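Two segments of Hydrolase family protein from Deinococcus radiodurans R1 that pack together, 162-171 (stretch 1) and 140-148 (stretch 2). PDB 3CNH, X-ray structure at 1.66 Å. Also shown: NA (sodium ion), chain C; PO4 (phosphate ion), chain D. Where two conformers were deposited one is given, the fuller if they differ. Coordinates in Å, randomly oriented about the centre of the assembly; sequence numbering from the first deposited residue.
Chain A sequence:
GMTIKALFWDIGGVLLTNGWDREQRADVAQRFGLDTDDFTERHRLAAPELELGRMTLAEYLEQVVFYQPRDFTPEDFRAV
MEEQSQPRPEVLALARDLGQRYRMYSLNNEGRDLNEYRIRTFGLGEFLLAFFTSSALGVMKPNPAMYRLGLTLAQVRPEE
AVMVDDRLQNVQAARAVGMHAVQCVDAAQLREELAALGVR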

# COMPACT_ATOMS: atom_id res chain seq x y z
N VAL A 162 -11.30 11.48 -3.76
CA VAL A 162 -11.76 10.39 -2.89
C VAL A 162 -10.61 9.44 -2.61
O VAL A 162 -9.94 8.99 -3.53
CB VAL A 162 -12.89 9.56 -3.51
CG1 VAL A 162 -13.44 8.55 -2.49
CG2 VAL A 162 -14.03 10.46 -4.01
N MSE A 163 -10.41 9.16 -1.33
CA MSE A 163 -9.46 8.16 -0.81
C MSE A 163 -10.19 6.86 -0.51
O MSE A 163 -11.25 6.84 0.12
CB MSE A 163 -8.82 8.65 0.49
CG MSE A 163 -7.90 7.66 1.17
SE MSE A 163 -6.23 7.57 0.16
CE MSE A 163 -5.56 5.81 0.87
N VAL A 164 -9.59 5.76 -0.98
CA VAL A 164 -10.08 4.41 -0.74
C VAL A 164 -9.03 3.64 0.07
O VAL A 164 -7.90 3.44 -0.40
CB VAL A 164 -10.35 3.65 -2.05
CG1 VAL A 164 -10.82 2.23 -1.75
CG2 VAL A 164 -11.39 4.42 -2.97
N ASP A 165 -9.41 3.22 1.26
CA ASP A 165 -8.46 2.52 2.18
C ASP A 165 -9.23 1.50 2.98
O ASP A 165 -10.41 1.67 3.21
CB ASP A 165 -7.78 3.53 3.11
CG ASP A 165 -6.47 3.00 3.73
OD1 ASP A 165 -6.52 2.16 4.68
OD2 ASP A 165 -5.42 3.51 3.29
N ASP A 166 -8.55 0.46 3.45
CA ASP A 166 -9.28 -0.55 4.25
C ASP A 166 -9.30 -0.25 5.71
O ASP A 166 -10.02 -0.89 6.45
CB ASP A 166 -8.83 -2.00 4.03
CG ASP A 166 -7.42 -2.26 4.40
OD1 ASP A 166 -6.59 -1.34 4.28
OD2 ASP A 166 -7.13 -3.41 4.74
N ARG A 167 -8.49 0.73 6.13
CA ARG A 167 -8.40 1.09 7.55
C ARG A 167 -9.16 2.38 7.85
O ARG A 167 -8.88 3.43 7.26
CB ARG A 167 -6.92 1.25 7.97
CG ARG A 167 -6.10 0.00 7.72
CD ARG A 167 -4.64 0.18 8.16
NE ARG A 167 -3.73 -0.80 7.55
CZ ARG A 167 -3.20 -1.82 8.21
NH1 ARG A 167 -3.44 -1.98 9.50
NH2 ARG A 167 -2.40 -2.67 7.58
N LEU A 168 -10.02 2.30 8.85
CA LEU A 168 -10.82 3.44 9.29
C LEU A 168 -9.93 4.63 9.67
O LEU A 168 -10.25 5.75 9.35
CB LEU A 168 -11.71 3.08 10.46
CG LEU A 168 -12.59 4.21 10.99
CD1 LEU A 168 -13.61 4.71 9.96
CD2 LEU A 168 -13.25 3.69 12.27
N GLN A 169 -8.84 4.36 10.37
CA GLN A 169 -7.95 5.47 10.78
C GLN A 169 -7.47 6.27 9.57
O GLN A 169 -7.35 7.51 9.62
CB GLN A 169 -6.76 4.94 11.59
CG GLN A 169 -5.82 6.01 12.15
CD GLN A 169 -4.72 5.37 13.01
OE1 GLN A 169 -4.74 4.15 13.22
NE2 GLN A 169 -3.76 6.17 13.51
N ASN A 170 -7.21 5.56 8.47
CA ASN A 170 -6.74 6.21 7.22
C ASN A 170 -7.88 6.98 6.54
O ASN A 170 -7.68 8.07 5.99
CB ASN A 170 -6.07 5.23 6.27
CG ASN A 170 -4.66 4.91 6.69
OD1 ASN A 170 -3.99 5.76 7.23
ND2 ASN A 170 -4.20 3.72 6.38
N VAL A 171 -9.07 6.40 6.57
CA VAL A 171 -10.25 7.05 6.02
C VAL A 171 -10.54 8.36 6.75
O VAL A 171 -10.78 9.44 6.16
CB VAL A 171 -11.49 6.10 6.04
CG1 VAL A 171 -12.79 6.85 5.74
CG2 VAL A 171 -11.23 4.93 5.08
NA NA C . -4.42 -1.06 3.55
P PO4 D . -0.80 0.01 1.91
O1 PO4 D . -0.77 1.43 2.26
O2 PO4 D . -2.02 -0.65 2.54
O3 PO4 D . -0.62 -0.32 0.42
O4 PO4 D . 0.33 -0.76 2.59
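Stretch 2 140-148: MKPNPAMYR

Stretch 2 approaches as a short loop, Met140 to Asn143, that turns into a helix at Pro144, and it lies against the end of a strand, Val162 to Asp165, and the first turn of the helix that begins at Leu168. The backbones come nearest at Asn170 and Pro142, whose CA atoms are 5.3 Å apart; at the other end, Met163 CA and Tyr147 CA stand 8.8 Å apart, a gap filled by side chains, so the two stretches run in roughly opposite directions. The contact is small, 319 Å² over both sides, and much of it is organised around polar atoms.

Lys141 supplies the charged link. Its CA-to-CB bond points toward stretch 1, and the chain, m at chi1 and t at chi2, delivers NZ to Asp165 OD2 at 2.8 Å, a salt bridge with a donated hydrogen bond. The same NZ donates to O1 of the phosphate at 3.0 Å and is also hydrogen-bonded elsewhere in the structure, so the buried ammonium is well paid for.

Asp165 divides its carboxylate clearly. While OD2 takes the lysine, OD1 accepts from the backbone Arg167 N at 2.8 Å, from water 1 at 2.8 Å, and weakly from Asn170 ND2 at 3.3 Å. One acidic group thus ties the strand end to the following helix and to the incoming loop. Water 1 accepts in turn from Arg167 NE at 2.9 Å. The sodium ion is coordinated by water 1 at 2.2 Å and by Asp166 OD1 at 2.3 Å.

Asn170 is the most covered residue of stretch 1. Its CA-to-CB bond runs sideways, but the amide end comes nearer, bringing OD1 to 3.2 Å from Pro142 CB and 3.5 Å from Lys141 CB. Tyr147 OH lies 3.0 Å from Asn170 OD1 and 3.1 Å from Asn170 O. Pro142 follows a cis peptide bond, and its CG also packs 3.8 Å from Gln169 NE2.

Met163, a selenomethionine, provides the greasy side of the contact: its SE lies 3.9 Å from Tyr147 CE1, at the ring edge, and its CE touches Lys141 NZ at 3.7 Å.

Stretch 2 also settles its own backbone. Asn143 N donates to Met140 O at 3.0 Å across the loop, and Asn143 OD1 caps the helix by accepting from Ala145 N at 2.9 Å, with its CA-to-CB bond directed away from stretch 1. The rule to read here is economical: cap the helix outside the contact, and give each buried charge several partners.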

# COMPACT_ATOMS: atom_id res chain seq x y z
N MSE A 140 4.34 8.79 5.39
CA MSE A 140 3.45 7.62 5.33
C MSE A 140 2.07 7.94 5.89
O MSE A 140 1.90 8.80 6.75
CB MSE A 140 4.06 6.45 6.14
CG MSE A 140 4.01 6.73 7.58
SE MSE A 140 4.61 5.18 8.65
CE MSE A 140 6.23 5.32 8.21
N LYS A 141 1.06 7.27 5.36
CA LYS A 141 -0.24 7.31 5.98
C LYS A 141 -0.00 6.79 7.39
O LYS A 141 0.81 5.88 7.58
CB LYS A 141 -1.22 6.39 5.23
CG LYS A 141 -1.53 6.81 3.84
CD LYS A 141 -2.56 5.86 3.18
CE LYS A 141 -2.04 4.49 3.04
NZ LYS A 141 -2.87 3.59 2.21
N PRO A 142 -0.77 7.25 8.37
CA PRO A 142 -1.93 8.13 8.31
C PRO A 142 -1.60 9.61 8.55
O PRO A 142 -2.45 10.39 8.95
CB PRO A 142 -2.77 7.62 9.49
CG PRO A 142 -1.76 7.30 10.51
CD PRO A 142 -0.60 6.69 9.72
N ASN A 143 -0.34 9.95 8.34
CA ASN A 143 0.11 11.35 8.51
C ASN A 143 -0.72 12.29 7.63
O ASN A 143 -0.84 12.08 6.42
CB ASN A 143 1.58 11.49 8.14
CG ASN A 143 2.17 12.84 8.52
OD1 ASN A 143 1.45 13.82 8.76
ND2 ASN A 143 3.50 12.91 8.52
N PRO A 144 -1.36 13.29 8.24
CA PRO A 144 -2.12 14.21 7.39
C PRO A 144 -1.28 14.76 6.22
O PRO A 144 -1.80 15.03 5.15
CB PRO A 144 -2.51 15.33 8.35
CG PRO A 144 -2.55 14.64 9.71
CD PRO A 144 -1.47 13.62 9.67
N ALA A 145 0.03 14.91 6.47
CA ALA A 145 0.93 15.45 5.43
C ALA A 145 0.96 14.56 4.18
O ALA A 145 1.19 15.05 3.06
CB ALA A 145 2.35 15.62 5.97
N MSE A 146 0.77 13.26 4.35
CA MSE A 146 0.80 12.35 3.18
C MSE A 146 -0.38 12.64 2.26
O MSE A 146 -0.26 12.67 1.03
CB MSE A 146 0.74 10.91 3.64
CG MSE A 146 0.60 9.89 2.61
SE MSE A 146 2.13 9.90 1.37
CE MSE A 146 2.30 7.93 1.08
N TYR A 147 -1.53 12.81 2.88
CA TYR A 147 -2.76 13.08 2.11
C TYR A 147 -2.62 14.40 1.36
O TYR A 147 -2.95 14.52 0.17
CB TYR A 147 -4.01 13.04 3.01
CG TYR A 147 -4.24 11.69 3.61
CD1 TYR A 147 -4.74 10.65 2.85
CD2 TYR A 147 -3.82 11.40 4.92
CE1 TYR A 147 -4.89 9.38 3.39
CE2 TYR A 147 -3.99 10.13 5.46
CZ TYR A 147 -4.52 9.14 4.70
OH TYR A 147 -4.65 7.88 5.27
N ARG A 148 -2.13 15.40 2.07
CA ARG A 148 -1.95 16.73 1.50
C ARG A 148 -0.95 16.69 0.34
O ARG A 148 -1.11 17.35 -0.66
CB ARG A 148 -1.55 17.77 2.57
CG ARG A 148 -2.66 17.96 3.63
CD ARG A 148 -2.47 19.17 4.54
NE ARG A 148 -3.76 19.51 5.15
CZ ARG A 148 -4.08 19.26 6.42
NH1 ARG A 148 -3.19 18.75 7.24
NH2 ARG A 148 -5.27 19.59 6.87
O HOH W 1 -4.22 0.62 5.04
O HOH W 2 -3.75 -2.90 4.83